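Local coordinates for protein arginyl-tRNA synthetase, putative (PDB 5JLD) that probably catalyses the ATP-dependent attachment of L-arginine to tRNA(Arg), releasing AMP and diphosphate, as a class I aminoacyl-tRNA synthetase, at residues V136-S140 / S154-D159; K261-L266 / L401-I405; S442-S446 / M587-E591. All blocks are in the same frame, centred on the assembly; numbering follows the deposited sequence.

Contact 1 is the most central, its centre about 9 Å from the chain's centre; those of contacts 2 and 3 lie about 20 and 18 Å from it. It is wholly buried, mixing aromatic packing with hydroxyl bonds; contacts 2 and 3 are partly buried, contact 2 purely apolar between helices, contact 3 joining helix 436-453 to the C-terminal tail through serines and a water. They share no helix or strand, though helices 401-420 and 436-453 follow each other in sequence. Contacts 1 and 2 meet at Ser139 OG and Tyr263 OH (2.6 Å, a probable hydrogen bond); contacts 2 and 3 touch through Cys444 and Val445, with Val445 CG1 4.1 Å from Leu266 CD2; contacts 1 and 3 do not touch.

Contact 1 of 3, residues V136-S140 / S154-D159; sequences VDFSS and STIIGD
Residues 136-137 end a parallel strand, Phe138 stays extended, and Ser139 (phi/psi 76/-74) forms a classic gamma-turn closed by a weak Ser140 N to Phe138 O bond of 3.1 Å. Residues 154-159 are helical throughout. In register, CA atoms pair Phe138 with Gly158 (5.4 Å) and Ser139 with Thr155 (4.3 Å).

Packing centres on Phe138, chi1 p, whose ring lays one face over Gly158: CD2 is 3.4 Å from Gly158 CA, and an ideal CB on Gly158 would stand 2.1 Å from Phe138 CD2, a clash. Ser154 O and Thr155 O meet the ring edge, at 3.6 and 3.5 Å from Phe138 CD2. Val136 CG1 adds a looser touch on Gly158 O, 4.1 Å.

The polar contacts follow the turn. Ser139 N donates to Ser154 OG (2.9 Å, 150°), with Ser154 in the t rotamer. Ser139 OG lies 2.7 Å from Thr155 OG1, but also bonds Tyr263, while Thr155 OG1 bonds His151 O.

The strand-to-helix connection belongs to the first beta-alpha-beta unit of the Rossmann fold of class I synthetases, in which the HIGH signature, here HVGH, lies at the start of this helix.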
loop_
_atom_site.group_PDB
_atom_site.type_symbol
_atom_site.label_atom_id
_atom_site.label_comp_id
_atom_site.label_asym_id
_atom_site.label_seq_id
_atom_site.Cartn_x
_atom_site.Cartn_y
_atom_site.Cartn_z
ATOM N N VAL A 136 -4.124 1.737 9.839
ATOM C CA VAL A 136 -4.313 0.702 8.831
ATOM C C VAL A 136 -4.703 -0.613 9.517
ATOM O O VAL A 136 -3.972 -1.156 10.355
ATOM C CB VAL A 136 -3.040 0.511 7.959
ATOM C CG1 VAL A 136 -3.278 -0.542 6.857
ATOM C CG2 VAL A 136 -2.592 1.855 7.342
ATOM N N ASP A 137 -5.879 -1.107 9.154
ATOM C CA ASP A 137 -6.461 -2.331 9.703
ATOM C C ASP A 137 -6.233 -3.456 8.707
ATOM O O ASP A 137 -6.830 -3.449 7.638
ATOM C CB ASP A 137 -7.954 -2.108 9.969
ATOM C CG ASP A 137 -8.639 -3.289 10.634
ATOM O OD1 ASP A 137 -8.322 -4.464 10.339
ATOM O OD2 ASP A 137 -9.528 -3.030 11.474
ATOM N N PHE A 138 -5.364 -4.405 9.045
ATOM C CA PHE A 138 -5.020 -5.455 8.103
ATOM C C PHE A 138 -4.613 -6.766 8.762
ATOM O O PHE A 138 -4.469 -6.846 9.991
ATOM C CB PHE A 138 -3.910 -4.970 7.127
ATOM C CG PHE A 138 -2.571 -4.663 7.774
ATOM C CD1 PHE A 138 -2.437 -3.649 8.725
ATOM C CD2 PHE A 138 -1.421 -5.346 7.369
ATOM C CE1 PHE A 138 -1.184 -3.347 9.291
ATOM C CE2 PHE A 138 -0.164 -5.053 7.922
ATOM C CZ PHE A 138 -0.046 -4.053 8.888
ATOM N N SER A 139 -4.467 -7.777 7.900
ATOM C CA SER A 139 -4.169 -9.174 8.222
ATOM C C SER A 139 -5.398 -9.900 8.772
ATOM O O SER A 139 -5.985 -10.730 8.089
ATOM C CB SER A 139 -2.999 -9.288 9.200
ATOM O OG SER A 139 -2.498 -10.598 9.197
ATOM N N SER A 140 -5.774 -9.604 10.007
ATOM C CA SER A 140 -7.013 -10.142 10.601
ATOM C C SER A 140 -7.123 -11.683 10.730
ATOM O O SER A 140 -8.129 -12.276 10.331
ATOM C CB SER A 140 -8.213 -9.635 9.793
ATOM O OG SER A 140 -8.142 -8.236 9.621
ATOM N N SER A 154 -3.642 -9.787 2.630
ATOM C CA SER A 154 -4.013 -8.624 3.427
ATOM C C SER A 154 -2.808 -8.099 4.201
ATOM O O SER A 154 -2.624 -6.883 4.368
ATOM C CB SER A 154 -5.151 -8.975 4.397
ATOM O OG SER A 154 -5.450 -7.865 5.218
ATOM N N THR A 155 -1.992 -9.035 4.669
ATOM C CA THR A 155 -0.824 -8.729 5.482
ATOM C C THR A 155 0.190 -7.951 4.645
ATOM O O THR A 155 0.679 -6.890 5.067
ATOM C CB THR A 155 -0.203 -10.028 6.052
ATOM O OG1 THR A 155 -1.190 -10.715 6.828
ATOM C CG2 THR A 155 1.012 -9.752 6.932
ATOM N N ILE A 156 0.449 -8.458 3.437
ATOM C CA ILE A 156 1.402 -7.865 2.483
ATOM C C ILE A 156 0.996 -6.468 1.987
ATOM O O ILE A 156 1.790 -5.482 2.036
ATOM C CB ILE A 156 1.580 -8.814 1.283
ATOM C CG1 ILE A 156 2.211 -10.123 1.772
ATOM C CG2 ILE A 156 2.427 -8.168 0.196
ATOM C CD1 ILE A 156 2.204 -11.258 0.765
ATOM N N ILE A 157 -0.246 -6.376 1.521
ATOM C CA ILE A 157 -0.793 -5.085 1.096
ATOM C C ILE A 157 -0.762 -4.052 2.236
ATOM O O ILE A 157 -0.227 -2.928 2.087
ATOM C CB ILE A 157 -2.238 -5.254 0.592
ATOM C CG1 ILE A 157 -2.262 -6.115 -0.688
ATOM C CG2 ILE A 157 -2.887 -3.900 0.399
ATOM C CD1 ILE A 157 -3.656 -6.311 -1.263
ATOM N N GLY A 158 -1.317 -4.448 3.389
ATOM C CA GLY A 158 -1.392 -3.539 4.526
ATOM C C GLY A 158 -0.015 -3.057 4.961
ATOM O O GLY A 158 0.192 -1.865 5.219
ATOM N N ASP A 159 0.946 -3.975 5.012
ATOM C CA ASP A 159 2.266 -3.570 5.422
ATOM C C ASP A 159 2.862 -2.577 4.415
ATOM O O ASP A 159 3.486 -1.584 4.824
ATOM C CB ASP A 159 3.200 -4.765 5.604
ATOM C CG ASP A 159 4.589 -4.328 6.015
ATOM O OD1 ASP A 159 4.738 -3.870 7.178
ATOM O OD2 ASP A 159 5.515 -4.379 5.160
#

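Contact 2 of 3, residues K261-L266 / L401-I405; sequences KLYNIL and LINLI
This is helix-helix packing within the class I catalytic domain: helix 242-265 at its C-terminal end meets the first turn of helix 401-420, which follows an unmodelled loop that is probably the counterpart of the KMSKS loop. The short axes approach to 10.6 Å at 34°, running roughly the same way, and the nearest CA pair is Leu262 with Ile402, 6.3 Å.

No hydrogen bond crosses; side-chain conformation does the work. Leu262 (t, p) sends CD2 to Leu401 CD1 at 3.7 Å and CD1 to Ile405 CD1 at 3.8 Å, with CD1 also 4.3 Å from Ile402 CG1. Leu401, Ile402 and Ile405 all adopt m, t. For Ile402, whose CA-to-CB bond points sideways, this extended chain carries CD1 across to Lys261 CB, 3.8 Å, and to within 4.0 Å of Leu262 N. Lys261 lends only the base of its side chain, its amine leading away.

One turn on, Ile265 (m, t) sets CD1 4.2 Å from Ile402 CG2. Leu266, also m, t, faces Val445 and Leu152 too, so the interface is continuous with neighbouring helices. Against segment 401-405, Leu266 CD2 stops 4.1 Å from Ile405 CD1.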
loop_
_atom_site.group_PDB
_atom_site.type_symbol
_atom_site.label_atom_id
_atom_site.label_comp_id
_atom_site.label_asym_id
_atom_site.label_seq_id
_atom_site.Cartn_x
_atom_site.Cartn_y
_atom_site.Cartn_z
ATOM N N LYS A 261 5.260 -16.279 14.344
ATOM C CA LYS A 261 6.296 -16.895 13.504
ATOM C C LYS A 261 6.213 -16.402 12.034
ATOM O O LYS A 261 7.216 -15.950 11.434
ATOM C CB LYS A 261 6.192 -18.419 13.557
ATOM C CG LYS A 261 6.513 -19.022 14.922
ATOM C CD LYS A 261 5.920 -20.419 15.062
ATOM C CE LYS A 261 6.645 -21.266 16.114
ATOM N NZ LYS A 261 7.275 -20.453 17.199
ATOM N N LEU A 262 5.009 -16.467 11.472
ATOM C CA LEU A 262 4.780 -15.997 10.119
ATOM C C LEU A 262 5.122 -14.504 9.978
ATOM O O LEU A 262 5.873 -14.099 9.068
ATOM C CB LEU A 262 3.332 -16.229 9.700
ATOM C CG LEU A 262 2.985 -15.671 8.314
ATOM C CD1 LEU A 262 3.749 -16.429 7.219
ATOM C CD2 LEU A 262 1.493 -15.697 8.059
ATOM N N TYR A 263 4.571 -13.691 10.877
ATOM C CA TYR A 263 4.759 -12.246 10.774
ATOM C C TYR A 263 6.243 -11.895 10.776
ATOM O O TYR A 263 6.687 -11.066 9.976
ATOM C CB TYR A 263 4.035 -11.511 11.904
ATOM C CG TYR A 263 2.519 -11.528 11.767
ATOM C CD1 TYR A 263 1.895 -11.240 10.543
ATOM C CD2 TYR A 263 1.713 -11.855 12.856
ATOM C CE1 TYR A 263 0.505 -11.267 10.422
ATOM C CE2 TYR A 263 0.329 -11.882 12.750
ATOM C CZ TYR A 263 -0.271 -11.592 11.541
ATOM O OH TYR A 263 -1.640 -11.637 11.464
ATOM N N ASN A 264 7.048 -12.522 11.631
ATOM C CA ASN A 264 8.427 -12.071 11.590
ATOM C C ASN A 264 9.266 -12.779 10.512
ATOM O O ASN A 264 10.318 -12.266 10.157
ATOM C CB ASN A 264 9.087 -12.151 12.974
ATOM C CG ASN A 264 9.379 -13.531 13.404
ATOM O OD1 ASN A 264 10.109 -14.262 12.739
ATOM N ND2 ASN A 264 8.852 -13.902 14.565
ATOM N N ILE A 265 8.805 -13.917 9.974
ATOM C CA ILE A 265 9.387 -14.415 8.716
ATOM C C ILE A 265 9.179 -13.381 7.587
ATOM O O ILE A 265 10.046 -13.180 6.726
ATOM C CB ILE A 265 8.787 -15.778 8.278
ATOM C CG1 ILE A 265 9.257 -16.902 9.197
ATOM C CG2 ILE A 265 9.197 -16.128 6.859
ATOM C CD1 ILE A 265 8.913 -18.297 8.689
ATOM N N LEU A 266 8.024 -12.721 7.612
ATOM C CA LEU A 266 7.713 -11.657 6.666
ATOM C C LEU A 266 8.328 -10.288 7.019
ATOM O O LEU A 266 8.266 -9.348 6.220
ATOM C CB LEU A 266 6.191 -11.516 6.550
ATOM C CG LEU A 266 5.449 -12.688 5.906
ATOM C CD1 LEU A 266 3.935 -12.480 5.987
ATOM C CD2 LEU A 266 5.907 -12.878 4.451
ATOM N N LEU A 401 0.703 -21.635 5.657
ATOM C CA LEU A 401 1.490 -20.574 5.042
ATOM C C LEU A 401 3.008 -20.753 5.213
ATOM O O LEU A 401 3.769 -20.506 4.268
ATOM C CB LEU A 401 1.061 -19.217 5.590
ATOM C CG LEU A 401 -0.334 -18.800 5.131
ATOM C CD1 LEU A 401 -0.649 -17.408 5.649
ATOM C CD2 LEU A 401 -0.435 -18.853 3.612
ATOM N N ILE A 402 3.445 -21.206 6.389
ATOM C CA ILE A 402 4.878 -21.286 6.665
ATOM C C ILE A 402 5.561 -22.371 5.833
ATOM O O ILE A 402 6.676 -22.168 5.340
ATOM C CB ILE A 402 5.153 -21.515 8.161
ATOM C CG1 ILE A 402 4.770 -20.258 8.944
ATOM C CG2 ILE A 402 6.621 -21.845 8.400
ATOM C CD1 ILE A 402 5.125 -20.311 10.418
ATOM N N ASN A 403 4.895 -23.508 5.655
ATOM C CA ASN A 403 5.427 -24.526 4.755
ATOM C C ASN A 403 5.344 -24.116 3.292
ATOM O O ASN A 403 6.191 -24.499 2.492
ATOM C CB ASN A 403 4.733 -25.870 4.981
ATOM C CG ASN A 403 5.293 -26.615 6.183
ATOM O OD1 ASN A 403 4.936 -26.342 7.333
ATOM N ND2 ASN A 403 6.183 -27.569 5.917
ATOM N N LEU A 404 4.341 -23.324 2.935
ATOM C CA LEU A 404 4.278 -22.804 1.576
ATOM C C LEU A 404 5.510 -21.932 1.297
ATOM O O LEU A 404 6.206 -22.082 0.271
ATOM C CB LEU A 404 2.999 -22.003 1.362
ATOM C CG LEU A 404 2.866 -21.518 -0.078
ATOM C CD1 LEU A 404 2.868 -22.720 -1.010
ATOM C CD2 LEU A 404 1.615 -20.686 -0.264
ATOM N N ILE A 405 5.799 -21.038 2.235
ATOM C CA ILE A 405 6.968 -20.193 2.084
ATOM C C ILE A 405 8.263 -21.017 2.129
ATOM O O ILE A 405 9.194 -20.708 1.410
ATOM C CB ILE A 405 7.015 -19.081 3.151
ATOM C CG1 ILE A 405 5.842 -18.116 2.957
ATOM C CG2 ILE A 405 8.322 -18.307 3.055
ATOM C CD1 ILE A 405 5.771 -16.986 3.999
#

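Contact 3 of 3, residues S442-S446 / M587-E591; sequences SLCVS and MKPIE
Residues 442-446 form one helical turn, with Ser446 N bonded to Ser442 O at 2.9 Å, while residues 587-590 cross its side as an extended chain (Met587 -90/157, Lys588 -111/111, Pro589 -60/135, Ile590 -112/127). The two run in roughly opposite senses, as the start of the turn faces Ile590 and its end faces Met587.

Ser442 opens the contact with its CA-to-CB bond pointing toward the tail. In the t rotamer Ser442 OG comes 3.4 Å from Lys588 CD and 4.0 Å from Ile590 CD1, and it hydrogen-bonds water 1 at 3.2 Å. The Lys588 chain it meets is stretched (m, t, t, t), carrying its amine on to a salt bridge with Asp267. Leu443 starts away from the tail, yet with m, t angles brings CD2 to 4.3 Å from Ile590 CG1, an apolar touch.

The pairing joins two family regions: residues 442-446 fall within the catalytic-domain region and residues 587-591 within the DALR anticodon-binding region. Ile480 of helix 476-492 packs against both Leu443 and Ser446.

Ser446 ends the turn in closest register, its CA 4.5 Å from that of Met587. With chi1 m, Ser446 OG accepts a nearly linear hydrogen bond from Lys588 N (3.1 Å, 170°) and packs 3.7 Å from Met587 CB. Ser446 OG also bonds water 1 at 2.6 Å, and that water donates to Lys588 O at 2.6 Å, so both backbone polar groups of Lys588 are tied to Ser446 OG, one directly and one through the water.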
loop_
_atom_site.group_PDB
_atom_site.type_symbol
_atom_site.label_atom_id
_atom_site.label_comp_id
_atom_site.label_asym_id
_atom_site.label_seq_id
_atom_site.Cartn_x
_atom_site.Cartn_y
_atom_site.Cartn_z
ATOM N N SER A 442 15.122 -14.882 1.976
ATOM C CA SER A 442 14.943 -13.474 1.641
ATOM C C SER A 442 14.429 -13.340 0.207
ATOM O O SER A 442 13.445 -12.637 -0.050
ATOM C CB SER A 442 16.255 -12.712 1.825
ATOM O OG SER A 442 16.013 -11.330 2.006
ATOM N N LEU A 443 15.083 -14.043 -0.716
ATOM C CA LEU A 443 14.686 -14.044 -2.126
ATOM C C LEU A 443 13.231 -14.484 -2.314
ATOM O O LEU A 443 12.460 -13.816 -3.004
ATOM C CB LEU A 443 15.615 -14.951 -2.941
ATOM C CG LEU A 443 17.080 -14.514 -3.034
ATOM C CD1 LEU A 443 17.905 -15.486 -3.878
ATOM C CD2 LEU A 443 17.196 -13.082 -3.571
ATOM N N CYS A 444 12.872 -15.609 -1.699
ATOM C CA CYS A 444 11.509 -16.128 -1.735
ATOM C C CYS A 444 10.469 -15.145 -1.217
ATOM O O CYS A 444 9.465 -14.870 -1.875
ATOM C CB CYS A 444 11.409 -17.411 -0.906
ATOM S SG CYS A 444 9.692 -17.936 -0.678
ATOM N N VAL A 445 10.707 -14.636 -0.015
ATOM C CA VAL A 445 9.787 -13.698 0.624
ATOM C C VAL A 445 9.582 -12.458 -0.243
ATOM O O VAL A 445 8.442 -12.037 -0.516
ATOM C CB VAL A 445 10.307 -13.308 2.020
ATOM C CG1 VAL A 445 9.515 -12.144 2.590
ATOM C CG2 VAL A 445 10.251 -14.526 2.949
ATOM N N SER A 446 10.697 -11.898 -0.703
ATOM C CA SER A 446 10.667 -10.745 -1.608
ATOM C C SER A 446 9.868 -11.037 -2.879
ATOM O O SER A 446 9.071 -10.201 -3.333
ATOM C CB SER A 446 12.089 -10.322 -1.969
ATOM O OG SER A 446 12.723 -9.677 -0.880
ATOM N N MET A 587 10.298 -5.587 0.165
ATOM C CA MET A 587 11.377 -6.434 -0.338
ATOM C C MET A 587 12.698 -6.074 0.352
ATOM O O MET A 587 12.849 -4.977 0.881
ATOM C CB MET A 587 11.497 -6.310 -1.865
ATOM C CG MET A 587 10.200 -6.610 -2.632
ATOM S SD MET A 587 10.188 -6.105 -4.385
ATOM C CE MET A 587 11.633 -6.956 -5.023
ATOM N N LYS A 588 13.640 -7.004 0.377
ATOM C CA LYS A 588 14.962 -6.719 0.927
ATOM C C LYS A 588 16.028 -6.700 -0.151
ATOM O O LYS A 588 16.360 -7.742 -0.720
ATOM C CB LYS A 588 15.353 -7.747 1.989
ATOM C CG LYS A 588 14.481 -7.725 3.236
ATOM C CD LYS A 588 14.778 -8.956 4.082
ATOM C CE LYS A 588 14.299 -8.776 5.509
ATOM N NZ LYS A 588 14.625 -9.977 6.316
ATOM N N PRO A 589 16.572 -5.512 -0.435
ATOM C CA PRO A 589 17.666 -5.425 -1.406
ATOM C C PRO A 589 18.870 -6.250 -0.964
ATOM O O PRO A 589 19.235 -6.215 0.214
ATOM C CB PRO A 589 17.993 -3.925 -1.439
ATOM C CG PRO A 589 16.692 -3.255 -1.060
ATOM C CD PRO A 589 16.096 -4.184 -0.007
ATOM N N ILE A 590 19.429 -7.009 -1.905
ATOM C CA ILE A 590 20.683 -7.731 -1.731
ATOM C C ILE A 590 21.723 -7.080 -2.637
ATOM O O ILE A 590 21.493 -6.918 -3.839
ATOM C CB ILE A 590 20.555 -9.225 -2.097
ATOM C CG1 ILE A 590 19.194 -9.788 -1.654
ATOM C CG2 ILE A 590 21.735 -10.024 -1.534
ATOM C CD1 ILE A 590 19.143 -10.235 -0.227
ATOM N N GLU A 591 22.864 -6.711 -2.063
ATOM C CA GLU A 591 23.861 -5.942 -2.791
ATOM C C GLU A 591 24.726 -6.805 -3.704
ATOM O O GLU A 591 25.016 -6.410 -4.830
ATOM C CB GLU A 591 24.743 -5.166 -1.814
ATOM C CG GLU A 591 24.126 -3.861 -1.334
ATOM C CD GLU A 591 25.163 -2.883 -0.818
HETATM O O HOH W 1 15.292 -10.157 -0.913
#